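Local structure of major capsid protein (Human herpesvirus 1, 1NO7) at residues Asn35-Tyr40 with Gln61-Gly66; Asp98-Val103 with Gln122-Val127; Val103-Leu108 with Ala116-Ile121; Arg300-Arg305 with Ala463-Ala468; Tyr362-Val367 with His511-Gly516. The protein builds the capsomers of the herpes simplex virus capsid shell, and is represented here by the large upper domain of that shell protein. One frame throughout, in Å; residues are numbered along the deposited sequence.

Contact 1: Asn35-Tyr40 with Gln61-Gly66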
# COMPACT_ATOMS: atom_id res chain seq x y z
N ASN A 35 -7.20 22.13 17.26
CA ASN A 35 -6.09 21.39 16.67
C ASN A 35 -6.39 21.01 15.22
O ASN A 35 -7.11 20.04 14.96
CB ASN A 35 -5.80 20.13 17.48
CG ASN A 35 -4.52 19.47 17.06
OD1 ASN A 35 -4.07 18.52 17.69
ND2 ASN A 35 -3.94 19.96 15.97
N PRO A 36 -5.80 21.75 14.27
CA PRO A 36 -5.95 21.59 12.82
C PRO A 36 -5.33 20.37 12.18
O PRO A 36 -5.37 20.25 10.95
CB PRO A 36 -5.30 22.87 12.27
CG PRO A 36 -4.13 23.00 13.17
CD PRO A 36 -4.73 22.72 14.56
N TYR A 37 -4.80 19.45 12.98
CA TYR A 37 -4.16 18.28 12.39
C TYR A 37 -4.98 17.67 11.25
O TYR A 37 -4.60 17.80 10.09
CB TYR A 37 -3.87 17.21 13.44
CG TYR A 37 -3.08 16.02 12.89
CD1 TYR A 37 -2.80 14.90 13.69
CD2 TYR A 37 -2.65 15.99 11.55
CE1 TYR A 37 -2.13 13.79 13.17
CE2 TYR A 37 -1.98 14.88 11.02
CZ TYR A 37 -1.73 13.78 11.83
OH TYR A 37 -1.11 12.67 11.29
N GLY A 38 -6.08 17.02 11.57
CA GLY A 38 -6.86 16.42 10.49
C GLY A 38 -7.36 17.42 9.45
O GLY A 38 -7.74 17.03 8.35
N ALA A 39 -7.35 18.70 9.79
CA ALA A 39 -7.87 19.73 8.90
C ALA A 39 -6.93 20.22 7.81
O ALA A 39 -7.37 20.47 6.69
CB ALA A 39 -8.37 20.91 9.71
N TYR A 40 -5.64 20.35 8.14
CA TYR A 40 -4.65 20.85 7.18
C TYR A 40 -4.07 19.83 6.20
O TYR A 40 -4.02 18.63 6.49
CB TYR A 40 -3.50 21.51 7.92
CG TYR A 40 -2.68 22.43 7.06
CD1 TYR A 40 -3.29 23.45 6.32
CD2 TYR A 40 -1.29 22.36 7.04
CE1 TYR A 40 -2.54 24.37 5.60
CE2 TYR A 40 -0.53 23.28 6.32
CZ TYR A 40 -1.16 24.29 5.61
OH TYR A 40 -0.42 25.23 4.94
N GLN A 61 4.38 20.21 18.63
CA GLN A 61 3.63 20.99 19.58
C GLN A 61 2.16 20.89 19.23
O GLN A 61 1.36 20.36 20.01
CB GLN A 61 4.08 22.45 19.53
CG GLN A 61 5.57 22.62 19.72
CD GLN A 61 6.00 24.06 19.57
OE1 GLN A 61 5.59 24.93 20.34
NE2 GLN A 61 6.84 24.33 18.58
N ARG A 62 1.81 21.40 18.05
CA ARG A 62 0.44 21.37 17.56
C ARG A 62 -0.29 20.09 17.97
O ARG A 62 -1.48 20.13 18.31
CB ARG A 62 0.42 21.50 16.05
CG ARG A 62 0.99 22.80 15.52
CD ARG A 62 1.16 22.70 14.01
NE ARG A 62 1.52 23.96 13.38
CZ ARG A 62 0.70 25.00 13.23
NH1 ARG A 62 -0.55 24.93 13.66
NH2 ARG A 62 1.13 26.09 12.62
N LEU A 63 0.43 18.96 17.96
CA LEU A 63 -0.15 17.66 18.31
C LEU A 63 -0.31 17.40 19.81
O LEU A 63 -1.42 17.17 20.28
CB LEU A 63 0.68 16.53 17.70
CG LEU A 63 0.80 16.47 16.17
CD1 LEU A 63 1.88 15.47 15.79
CD2 LEU A 63 -0.53 16.08 15.55
N ALA A 64 0.80 17.41 20.54
CA ALA A 64 0.75 17.16 21.98
C ALA A 64 -0.12 18.17 22.73
O ALA A 64 -0.65 17.86 23.81
CB ALA A 64 2.17 17.16 22.54
N HIS A 65 -0.25 19.36 22.17
CA HIS A 65 -1.05 20.41 22.79
C HIS A 65 -2.54 20.15 22.64
O HIS A 65 -3.12 19.39 23.43
CB HIS A 65 -0.70 21.77 22.17
CG HIS A 65 -1.41 22.92 22.81
ND1 HIS A 65 -2.77 23.11 22.73
CD2 HIS A 65 -0.94 23.95 23.57
CE1 HIS A 65 -3.11 24.19 23.40
NE2 HIS A 65 -2.02 24.72 23.92
N GLY A 66 -3.16 20.76 21.64
CA GLY A 66 -4.59 20.58 21.42
C GLY A 66 -5.00 19.12 21.36
O GLY A 66 -4.15 18.23 21.41

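Contact 2: Asp98-Val103 with Gln122-Val127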
# COMPACT_ATOMS: atom_id res chain seq x y z
N ASP A 98 -19.01 16.28 6.35
CA ASP A 98 -18.19 16.33 7.55
C ASP A 98 -17.92 17.82 7.80
O ASP A 98 -17.38 18.52 6.93
CB ASP A 98 -16.86 15.58 7.34
CG ASP A 98 -16.84 14.22 8.03
OD1 ASP A 98 -17.22 14.16 9.23
OD2 ASP A 98 -16.44 13.22 7.40
N PHE A 99 -18.32 18.30 8.98
CA PHE A 99 -18.13 19.70 9.34
C PHE A 99 -17.07 19.77 10.40
O PHE A 99 -17.18 19.13 11.45
CB PHE A 99 -19.44 20.30 9.86
CG PHE A 99 -20.59 20.15 8.90
CD1 PHE A 99 -21.26 18.92 8.79
CD2 PHE A 99 -20.93 21.19 8.04
CE1 PHE A 99 -22.24 18.73 7.81
CE2 PHE A 99 -21.91 21.02 7.06
CZ PHE A 99 -22.56 19.79 6.94
N PHE A 100 -16.04 20.57 10.15
CA PHE A 100 -14.94 20.68 11.10
C PHE A 100 -14.38 22.09 11.14
O PHE A 100 -14.63 22.91 10.24
CB PHE A 100 -13.84 19.70 10.70
CG PHE A 100 -13.38 19.87 9.27
CD1 PHE A 100 -12.52 20.92 8.92
CD2 PHE A 100 -13.87 19.04 8.26
CE1 PHE A 100 -12.16 21.13 7.58
CE2 PHE A 100 -13.53 19.25 6.91
CZ PHE A 100 -12.68 20.29 6.57
N VAL A 101 -13.61 22.35 12.19
CA VAL A 101 -12.98 23.65 12.39
C VAL A 101 -11.92 23.85 11.31
O VAL A 101 -10.76 23.45 11.47
CB VAL A 101 -12.29 23.72 13.77
CG1 VAL A 101 -11.93 25.17 14.10
CG2 VAL A 101 -13.19 23.13 14.84
N GLY A 102 -12.32 24.47 10.21
CA GLY A 102 -11.40 24.71 9.11
C GLY A 102 -10.18 25.51 9.50
O GLY A 102 -9.79 25.57 10.67
N VAL A 103 -9.57 25.74 8.81
CA VAL A 103 -8.52 26.71 8.53
C VAL A 103 -9.05 27.86 7.68
O VAL A 103 -9.84 27.65 6.71
CB VAL A 103 -7.31 26.06 7.84
CG1 VAL A 103 -6.28 27.11 7.46
CG2 VAL A 103 -6.70 25.00 8.75
N GLN A 122 -15.21 24.72 8.04
CA GLN A 122 -15.46 24.17 6.72
C GLN A 122 -16.18 22.84 6.81
O GLN A 122 -16.33 22.25 7.89
CB GLN A 122 -14.14 23.98 5.97
CG GLN A 122 -13.10 25.03 6.26
CD GLN A 122 -11.80 24.76 5.53
OE1 GLN A 122 -10.79 25.42 5.76
NE2 GLN A 122 -11.83 23.77 4.64
N ALA A 123 -16.61 22.36 5.65
CA ALA A 123 -17.29 21.10 5.57
C ALA A 123 -16.85 20.38 4.31
O ALA A 123 -16.72 20.99 3.23
CB ALA A 123 -18.78 21.31 5.55
N THR A 124 -16.62 19.08 4.45
CA THR A 124 -16.17 18.23 3.36
C THR A 124 -17.21 17.14 3.10
O THR A 124 -17.90 16.70 4.02
CB THR A 124 -14.82 17.59 3.69
OG1 THR A 124 -14.43 16.73 2.63
CG2 THR A 124 -14.94 16.75 4.95
N TRP A 125 -17.29 16.71 1.84
CA TRP A 125 -18.26 15.69 1.45
C TRP A 125 -17.88 14.23 1.71
O TRP A 125 -17.20 13.63 0.88
CB TRP A 125 -18.58 15.84 -0.04
CG TRP A 125 -19.52 14.79 -0.50
CD1 TRP A 125 -20.70 14.45 0.09
CD2 TRP A 125 -19.37 13.89 -1.61
NE1 TRP A 125 -21.29 13.40 -0.57
CE2 TRP A 125 -20.50 13.04 -1.62
CE3 TRP A 125 -18.39 13.72 -2.60
CZ2 TRP A 125 -20.68 12.02 -2.58
CZ3 TRP A 125 -18.57 12.71 -3.56
CH2 TRP A 125 -19.71 11.88 -3.53
N ARG A 126 -18.31 13.64 2.83
CA ARG A 126 -18.01 12.22 3.09
C ARG A 126 -18.33 11.54 1.77
O ARG A 126 -19.44 11.68 1.26
CB ARG A 126 -18.93 11.66 4.16
CG ARG A 126 -18.65 12.20 5.52
CD ARG A 126 -19.80 11.95 6.46
NE ARG A 126 -19.48 12.41 7.80
CZ ARG A 126 -20.38 12.58 8.76
NH1 ARG A 126 -21.67 12.35 8.52
NH2 ARG A 126 -20.00 13.00 9.97
N VAL A 127 -17.38 10.81 1.21
CA VAL A 127 -17.63 10.23 -0.10
C VAL A 127 -18.29 8.87 -0.09
O VAL A 127 -19.36 8.68 -0.68
CB VAL A 127 -16.34 10.12 -0.93
CG1 VAL A 127 -16.63 9.44 -2.26
CG2 VAL A 127 -15.76 11.49 -1.17

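Contact 3: Val103-Leu108 with Ala116-Ile121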
# COMPACT_ATOMS: atom_id res chain seq x y z
N VAL A 103 -9.57 25.74 8.81
CA VAL A 103 -8.52 26.71 8.53
C VAL A 103 -9.05 27.86 7.68
O VAL A 103 -9.84 27.65 6.71
CB VAL A 103 -7.31 26.06 7.84
CG1 VAL A 103 -6.28 27.11 7.46
CG2 VAL A 103 -6.70 25.00 8.75
N ALA A 104 -8.75 29.04 8.15
CA ALA A 104 -9.22 30.17 7.36
C ALA A 104 -9.20 30.90 6.02
O ALA A 104 -10.22 31.00 5.32
CB ALA A 104 -9.83 31.21 8.29
N ASP A 105 -7.96 31.32 5.75
CA ASP A 105 -7.60 31.98 4.54
C ASP A 105 -6.68 31.14 3.68
O ASP A 105 -6.58 31.68 2.53
CB ASP A 105 -6.98 33.31 4.94
CG ASP A 105 -7.97 34.16 5.72
OD1 ASP A 105 -9.19 33.89 5.61
OD2 ASP A 105 -7.54 35.07 6.46
N VAL A 106 -6.15 30.18 3.88
CA VAL A 106 -5.18 29.29 3.25
C VAL A 106 -5.83 28.47 2.15
O VAL A 106 -6.89 27.86 2.25
CB VAL A 106 -4.51 28.37 4.29
CG1 VAL A 106 -3.59 27.38 3.59
CG2 VAL A 106 -3.74 29.19 5.31
N GLU A 107 -5.06 28.34 1.01
CA GLU A 107 -5.45 27.51 -0.12
C GLU A 107 -4.92 26.13 0.25
O GLU A 107 -3.78 25.79 -0.05
CB GLU A 107 -4.76 27.98 -1.41
CG GLU A 107 -5.08 29.39 -1.82
CD GLU A 107 -4.33 29.80 -3.07
OE1 GLU A 107 -4.49 29.13 -4.11
OE2 GLU A 107 -3.58 30.80 -3.01
N LEU A 108 -5.77 25.35 0.91
CA LEU A 108 -5.41 24.01 1.38
C LEU A 108 -4.33 23.24 0.63
O LEU A 108 -3.39 22.74 1.26
CB LEU A 108 -6.66 23.14 1.49
CG LEU A 108 -7.13 22.88 2.93
CD1 LEU A 108 -5.95 22.38 3.75
CD2 LEU A 108 -7.70 24.15 3.54
N ALA A 116 -1.48 29.90 11.69
CA ALA A 116 -2.23 30.16 12.92
C ALA A 116 -3.05 31.44 12.85
O ALA A 116 -2.52 32.51 12.57
CB ALA A 116 -1.28 30.22 14.11
N GLY A 117 -4.35 31.33 13.10
CA GLY A 117 -5.20 32.50 13.05
C GLY A 117 -6.70 32.27 13.16
O GLY A 117 -7.15 31.43 13.94
N PRO A 118 -7.50 33.02 12.37
CA PRO A 118 -8.96 32.93 12.34
C PRO A 118 -9.45 31.57 11.88
O PRO A 118 -9.70 31.36 10.69
CB PRO A 118 -9.35 34.04 11.37
CG PRO A 118 -8.21 34.04 10.39
CD PRO A 118 -7.02 33.94 11.32
N GLY A 119 -9.59 30.65 12.82
CA GLY A 119 -10.06 29.33 12.47
C GLY A 119 -11.52 29.33 12.07
O GLY A 119 -12.40 29.40 12.93
N GLU A 120 -11.79 29.26 10.77
CA GLU A 120 -13.17 29.24 10.29
C GLU A 120 -13.70 27.81 10.38
O GLU A 120 -13.04 26.92 10.93
CB GLU A 120 -13.28 29.73 8.84
CG GLU A 120 -12.98 28.67 7.81
CD GLU A 120 -13.47 29.05 6.42
OE1 GLU A 120 -12.97 30.05 5.85
OE2 GLU A 120 -14.36 28.34 5.90
N ILE A 121 -14.88 27.58 9.82
CA ILE A 121 -15.48 26.26 9.88
C ILE A 121 -15.88 25.77 8.49
O ILE A 121 -16.76 26.33 7.84
CB ILE A 121 -16.71 26.28 10.82
CG1 ILE A 121 -17.50 24.99 10.67
CG2 ILE A 121 -17.55 27.53 10.53
CD1 ILE A 121 -18.65 24.91 11.63

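Contact 4: Arg300-Arg305 with Ala463-Ala468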
# COMPACT_ATOMS: atom_id res chain seq x y z
N ARG A 300 -12.05 17.60 -17.45
CA ARG A 300 -11.74 18.79 -16.67
C ARG A 300 -12.58 18.87 -15.40
O ARG A 300 -12.08 19.22 -14.33
CB ARG A 300 -11.96 20.02 -17.54
CG ARG A 300 -11.24 19.94 -18.87
CD ARG A 300 -11.80 20.94 -19.87
NE ARG A 300 -11.17 20.81 -21.18
CZ ARG A 300 -11.54 21.49 -22.26
NH1 ARG A 300 -12.54 22.37 -22.19
NH2 ARG A 300 -10.91 21.30 -23.42
N HIS A 301 -13.87 18.54 -15.52
CA HIS A 301 -14.81 18.59 -14.40
C HIS A 301 -14.49 17.70 -13.20
O HIS A 301 -15.39 17.21 -12.52
CB HIS A 301 -16.21 18.25 -14.91
CG HIS A 301 -16.39 16.81 -15.27
ND1 HIS A 301 -16.15 15.79 -14.38
CD2 HIS A 301 -16.77 16.22 -16.43
CE1 HIS A 301 -16.39 14.63 -14.97
NE2 HIS A 301 -16.77 14.86 -16.21
N ARG A 302 -13.21 17.50 -12.92
CA ARG A 302 -12.77 16.72 -11.83
C ARG A 302 -11.78 17.68 -11.27
O ARG A 302 -11.75 18.01 -10.07
CB ARG A 302 -12.20 15.36 -12.25
CG ARG A 302 -12.47 14.20 -11.33
CD ARG A 302 -13.91 13.95 -10.98
NE ARG A 302 -13.99 12.96 -9.93
CZ ARG A 302 -13.90 11.65 -10.14
NH1 ARG A 302 -13.76 11.18 -11.38
NH2 ARG A 302 -13.95 10.81 -9.12
N ASP A 303 -10.91 18.07 -12.19
CA ASP A 303 -9.78 18.94 -11.94
C ASP A 303 -8.84 18.16 -11.06
O ASP A 303 -8.84 18.31 -9.84
CB ASP A 303 -10.17 20.24 -11.24
CG ASP A 303 -8.99 21.19 -11.13
OD1 ASP A 303 -7.97 20.78 -10.55
OD2 ASP A 303 -9.08 22.33 -11.63
N CYS A 304 -8.04 17.29 -11.69
CA CYS A 304 -7.08 16.47 -10.97
C CYS A 304 -5.75 17.20 -10.84
O CYS A 304 -5.33 17.93 -11.73
CB CYS A 304 -6.87 15.15 -11.71
SG CYS A 304 -8.39 14.22 -11.99
N ARG A 305 -5.10 17.01 -9.70
CA ARG A 305 -3.82 17.64 -9.43
C ARG A 305 -2.92 16.64 -8.72
O ARG A 305 -3.17 16.30 -7.55
CB ARG A 305 -3.98 18.88 -8.56
CG ARG A 305 -4.75 20.01 -9.22
CD ARG A 305 -4.46 21.33 -8.52
NE ARG A 305 -5.04 22.46 -9.23
CZ ARG A 305 -6.33 22.76 -9.22
NH1 ARG A 305 -7.18 22.02 -8.53
NH2 ARG A 305 -6.78 23.80 -9.92
N ALA A 463 -11.96 17.59 -7.35
CA ALA A 463 -13.28 17.92 -6.86
C ALA A 463 -14.12 16.68 -7.15
O ALA A 463 -13.81 15.91 -8.06
CB ALA A 463 -13.84 19.13 -7.59
N PRO A 464 -15.19 16.47 -6.38
CA PRO A 464 -16.13 15.34 -6.49
C PRO A 464 -16.71 15.06 -7.89
O PRO A 464 -16.74 15.94 -8.75
CB PRO A 464 -17.20 15.70 -5.48
CG PRO A 464 -16.40 16.45 -4.41
CD PRO A 464 -15.55 17.35 -5.26
N ASP A 465 -17.19 13.83 -8.11
CA ASP A 465 -17.78 13.42 -9.39
C ASP A 465 -19.22 13.90 -9.60
O ASP A 465 -19.44 15.02 -10.08
CB ASP A 465 -17.72 11.89 -9.55
CG ASP A 465 -18.30 11.14 -8.35
OD1 ASP A 465 -19.07 10.17 -8.56
OD2 ASP A 465 -17.97 11.50 -7.20
N ALA A 466 -20.20 13.05 -9.27
CA ALA A 466 -21.63 13.39 -9.41
C ALA A 466 -22.05 14.42 -8.36
O ALA A 466 -23.14 14.34 -7.79
CB ALA A 466 -22.48 12.13 -9.30
N GLY A 467 -21.16 15.37 -8.12
CA GLY A 467 -21.40 16.43 -7.17
C GLY A 467 -21.14 17.76 -7.86
O GLY A 467 -20.00 18.22 -7.99
N ALA A 468 -22.22 18.36 -8.35
CA ALA A 468 -22.20 19.65 -9.03
C ALA A 468 -23.45 20.32 -8.49
O ALA A 468 -23.56 21.55 -8.46
CB ALA A 468 -22.31 19.46 -10.53

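Contact 5: Tyr362-Val367 with His511-Gly516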
# COMPACT_ATOMS: atom_id res chain seq x y z
N TYR A 362 -7.13 -4.85 -3.05
CA TYR A 362 -6.22 -5.57 -2.17
C TYR A 362 -5.72 -4.69 -1.02
O TYR A 362 -5.85 -5.05 0.16
CB TYR A 362 -5.02 -6.08 -2.97
CG TYR A 362 -4.22 -7.11 -2.23
CD1 TYR A 362 -4.66 -8.43 -2.16
CD2 TYR A 362 -3.06 -6.76 -1.53
CE1 TYR A 362 -3.97 -9.39 -1.40
CE2 TYR A 362 -2.37 -7.70 -0.77
CZ TYR A 362 -2.83 -9.01 -0.71
OH TYR A 362 -2.18 -9.94 0.07
N TYR A 363 -5.14 -3.54 -1.37
CA TYR A 363 -4.57 -2.61 -0.40
C TYR A 363 -5.54 -1.91 0.55
O TYR A 363 -5.21 -1.68 1.73
CB TYR A 363 -3.73 -1.56 -1.13
CG TYR A 363 -2.45 -2.14 -1.63
CD1 TYR A 363 -2.45 -3.16 -2.58
CD2 TYR A 363 -1.23 -1.75 -1.08
CE1 TYR A 363 -1.27 -3.78 -2.97
CE2 TYR A 363 -0.04 -2.37 -1.47
CZ TYR A 363 -0.06 -3.39 -2.40
OH TYR A 363 1.12 -4.02 -2.76
N TYR A 364 -6.72 -1.56 0.03
CA TYR A 364 -7.74 -0.88 0.82
C TYR A 364 -8.73 -1.83 1.50
O TYR A 364 -9.44 -1.43 2.41
CB TYR A 364 -8.49 0.13 -0.04
CG TYR A 364 -7.66 1.35 -0.39
CD1 TYR A 364 -7.55 1.80 -1.72
CD2 TYR A 364 -7.00 2.09 0.61
CE1 TYR A 364 -6.81 2.94 -2.05
CE2 TYR A 364 -6.25 3.24 0.30
CZ TYR A 364 -6.15 3.66 -1.04
OH TYR A 364 -5.39 4.77 -1.40
N VAL A 365 -8.80 -3.08 1.06
CA VAL A 365 -9.72 -3.99 1.71
C VAL A 365 -9.01 -5.20 2.30
O VAL A 365 -8.98 -5.39 3.53
CB VAL A 365 -10.77 -4.50 0.74
CG1 VAL A 365 -11.77 -5.38 1.48
CG2 VAL A 365 -11.46 -3.34 0.08
N MET A 366 -8.46 -6.02 1.41
CA MET A 366 -7.74 -7.23 1.76
C MET A 366 -6.69 -6.99 2.86
O MET A 366 -6.69 -7.68 3.89
CB MET A 366 -7.08 -7.79 0.50
CG MET A 366 -8.07 -8.20 -0.59
SD MET A 366 -8.71 -9.94 -0.39
CE MET A 366 -8.67 -10.13 1.43
N VAL A 367 -5.80 -6.02 2.64
CA VAL A 367 -4.76 -5.71 3.63
C VAL A 367 -5.37 -5.43 5.02
O VAL A 367 -5.08 -6.13 6.01
CB VAL A 367 -3.93 -4.48 3.21
CG1 VAL A 367 -2.97 -4.10 4.34
CG2 VAL A 367 -3.18 -4.76 1.93
N HIS A 511 -1.57 6.90 4.57
CA HIS A 511 -2.97 6.94 4.96
C HIS A 511 -3.25 6.29 6.32
O HIS A 511 -2.63 5.29 6.69
CB HIS A 511 -3.79 6.28 3.86
CG HIS A 511 -5.26 6.35 4.09
ND1 HIS A 511 -5.91 5.51 4.97
CD2 HIS A 511 -6.21 7.17 3.58
CE1 HIS A 511 -7.20 5.81 4.98
NE2 HIS A 511 -7.40 6.82 4.15
N ALA A 512 -4.18 6.88 7.07
CA ALA A 512 -4.54 6.41 8.40
C ALA A 512 -4.62 4.89 8.44
O ALA A 512 -4.21 4.26 9.42
CB ALA A 512 -5.87 7.01 8.83
N LEU A 513 -5.13 4.30 7.36
CA LEU A 513 -5.29 2.84 7.28
C LEU A 513 -3.99 2.04 7.48
O LEU A 513 -4.01 0.91 7.98
CB LEU A 513 -5.94 2.47 5.94
CG LEU A 513 -7.37 1.95 6.07
CD1 LEU A 513 -8.02 1.91 4.71
CD2 LEU A 513 -7.35 0.56 6.70
N PHE A 514 -2.87 2.65 7.09
CA PHE A 514 -1.57 2.01 7.22
C PHE A 514 -0.63 2.93 7.99
O PHE A 514 0.03 3.79 7.39
CB PHE A 514 -0.98 1.76 5.84
CG PHE A 514 -2.00 1.49 4.77
CD1 PHE A 514 -2.11 2.34 3.67
CD2 PHE A 514 -2.78 0.32 4.79
CE1 PHE A 514 -2.96 2.03 2.59
CE2 PHE A 514 -3.64 0.00 3.72
CZ PHE A 514 -3.72 0.86 2.62
N ALA A 515 -0.55 2.77 9.30
CA ALA A 515 0.35 3.63 10.07
C ALA A 515 0.64 3.10 11.46
O ALA A 515 0.83 3.89 12.40
CB ALA A 515 -0.23 5.04 10.16
N GLY A 516 0.68 1.77 11.59
CA GLY A 516 0.96 1.12 12.86
C GLY A 516 1.86 1.97 13.76
O GLY A 516 2.92 2.44 13.34

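Contact 1: Asn35-Tyr40 with Gln61-Gly66
Arg-62 meets Asn-35 through its backbone and Pro-36 through its side chain, and with these two touches the last turn of helix 60-64 begins to meet the loop 35-40. Its carbonyl O faces the side-chain amide of Asn-35, 3.4 Å from CG; the first torsion of Asn-35 (chi1 -170°) sets that CG anti to its own backbone N, beside the carbonyl carbon. The Arg-62 chain, extended from CG to NE, crosses the proline ring at about a right angle and brings NH1 to 4.1 Å from Pro-36 CG. Its polar end looks further out: NH2 is hydrogen-bonded to Pro-114 O, and the guanidinium makes a cation-pi contact with Trp-59. Leu-63 supplies the apolar part, its CD2 methyl lying obliquely to the Tyr-37 ring and 4.1 Å from Tyr-37 CB. At His-65 the chain leaves helical geometry, although His-65 N still bonds to Gln-61 O at 2.9 Å. Gly-66 then passes close to the loop, its CA 5.0 Å from Asn-35 CA and 4.1 Å from Asn-35 CB; having no side chain, it allows this approach of the two backbones. The facing loop is itself turned back, with Tyr-40 N bonded to Pro-36 O at 2.8 Å. Tyr-37 is fixed from outside, since its OH bonds to Pro-538 O while Trp-70 meets its ring edge to face. Thus the loop before helix 48-56 is packed against the end of helix 60-64, and through Ala-39 it reaches Phe-100 on strand 98-100.

Contact 2: Asp98-Val103 with Gln122-Val127
Antiparallel pairing sets Asp-98 against Thr-124 and Phe-100 against Gln-122 as the two hydrogen-bonded pairs of a small sheet, with Phe-99 and Ala-123 as the non-hydrogen-bonded pair between them. Each hydrogen-bonded pair exchanges two backbone bonds, among them Asp-98 N to Thr-124 O at 2.6 Å and Gln-122 N to Phe-100 O at 2.9 Å. Beyond the strand the Gln-122 side chain runs on, its CG packing on Gly-102 CA and its OE1 taking a weak bond from Val-103 N. Apolar packing follows the faces. Phe-99 and Ala-123 share one. On the other, chi1 of Phe-100 (54°) places CG between its backbone N and carbonyl carbon; Thr-124 CG2 is 3.5 Å from CE2 at the ring edge, and Tyr-548 stacks on the ring. A polar atom also meets this ring: Gln-122 O lies over the centre of one face, 3.9 Å from the ring plane. Ionic contact closes the end of the sheet. Arg-126 grips Asp-98 side-on, NH2 to OD1 at 3.1 Å and NE to OD2 at 3.2 Å, with both nitrogens above the carboxylate and the two planes 88° apart. The guanidinium also bridges to Glu-92 and bonds to Pro-95 O. Between two carboxylates, this arginine should stay charged, and Asp-98 is likely ionised.

Contact 3: Val103-Leu108 with Ala116-Ile121
An inverse gamma turn centred on Pro-118 brings this proline against Ala-104, within the long loop that joins strands 98-100 and 122-124, where the outgoing and returning limbs lie side by side at the surface. The backbones come close, with the CA atoms of Val-103 and Gly-119 5.0 Å apart, yet no hydrogen bond links 103-108 with 116-121. Ala-104, Glu-120 and Pro-118 carry the contact. Ala-104 CB points at the other limb and lies 3.9 Å from Pro-118 CG and 3.8 Å from Glu-120 CB, although its exact placement against the Pro-118 backbone is doubtful. The Glu-120 side chain reaches the carbonyls of Val-103 and Ala-104: chi1 (83°) sets its CG between the backbone N and the carbonyl carbon, 3.5 Å from Val-103 O, and the chain extends onward from there. Its OE1 comes near Ala-104 O, two acceptors with no hydrogen bond between them, an approach that would be unfavourable if the carboxylate is charged and whose exact distance is uncertain. Beyond the contact, Val-106 packs on Tyr-40 and Leu-108 on Phe-549, tying the outgoing limb to the body of the domain. Asp-105 closes the edge, crossing the proline at about a right angle with OD2 4.1 Å from Pro-118 CG.

Contact 4: Arg300-Arg305 with Ala463-Ala468
One backbone bond, between Arg-302 and Ala-463, is the basis of a loop-to-loop contact that joins two irregular segments distant in sequence, the loop between helix 290-296 and strand 307-308 and the loop that leaves strand 457-462. Ala-463 N donates to Arg-302 O at 2.8 Å with an N-H...O angle of 160°, lying in the carbonyl plane, and Ala-463 CB packs 3.4 Å from the same oxygen. The Arg-302 side chain then bends toward the partner loop. Its chain turns at chi2 (54°), which brings CD to within 3.5 Å of Ala-463 O; that oxygen lies at the guanidinium edge, near its plane. Over one guanidinium face sits Asp-465, its CB 3.7 Å above the plane and offset toward the rim. The two side chains lie side by side and point the same way, their flat groups 42° apart.

Further out, other partners hold both polar ends. Arg-302 NH2 forms a salt bridge with Asp-278, and NH1 a weak bond to Gln-267; Asp-465 OD2 forms a salt bridge with Lys-580 NZ. Arg-305 makes backbone hydrogen bonds with Ser-461, within strand 457-462, so the two parts of the chain stay joined there. Each charge thus has its own salt bridge outside; between the two, Arg-302 NH2 and Asp-465 OD2 are 4.5 Å apart, the oxygen well out of the guanidinium plane.

Contact 5: Tyr362-Val367 with His511-Gly516
Most of the surface buried in this contact belongs to Phe-514 and Tyr-364, which join the turn that precedes helix 517-521 to helix 353-371. Phe-514 reaches in toward the helix with the edge of its ring. Tyr-363 O lies at that edge, near the ring plane, while Val-367 CG1 approaches CE2 obliquely at 4.2 Å. Tyr-364 comes across at about a right angle, its CD2 4.0 Å from Phe-514 CZ. The tyrosine ring also receives Leu-513 CD1 at the edge, 4.2 Å from CD2. Leu-513 thus serves both aromatics, since its CB sits 3.9 Å above the centre of the Phe-514 ring. A type I turn from His-511 to Phe-514 presents this pair: Phe-514 N bonds to His-511 O, and Leu-513 N to His-511 ND1 at 2.8 Å. On the helix, a wider pi-type turn spans 362-366, and Leu-281 and Pro-284 pack on Tyr-364. No hydrogen bond crosses the contact, so cohesion is apolar. His-511, with ND1 accepting and NE2 bonded to Ile-552 O, is consistent with a neutral imidazole carrying its hydrogen on NE2.

Contacts 1, 2 and 3 form one continuous patch. Contact 3 lies within the long loop between the strands of contact 2 and shares Val-103 with it, their centres 12 Å apart; contact 1 packs on both, Tyr-40 CE1 lying 3.8 Å from Val-106 CG1 of contact 3. Contact 4 extends the patch at the other end of the sheet, where Trp-125 CE3 of contact 2 is 3.7 Å from Pro-464 CB. Contact 5 stands apart: its centre is only about 6 Å from the centre of the chain, and about 23 Å from those of contacts 1 and 2. Along the chain, contacts 4 and 5 interleave, whereas contact 1 closes before the others open.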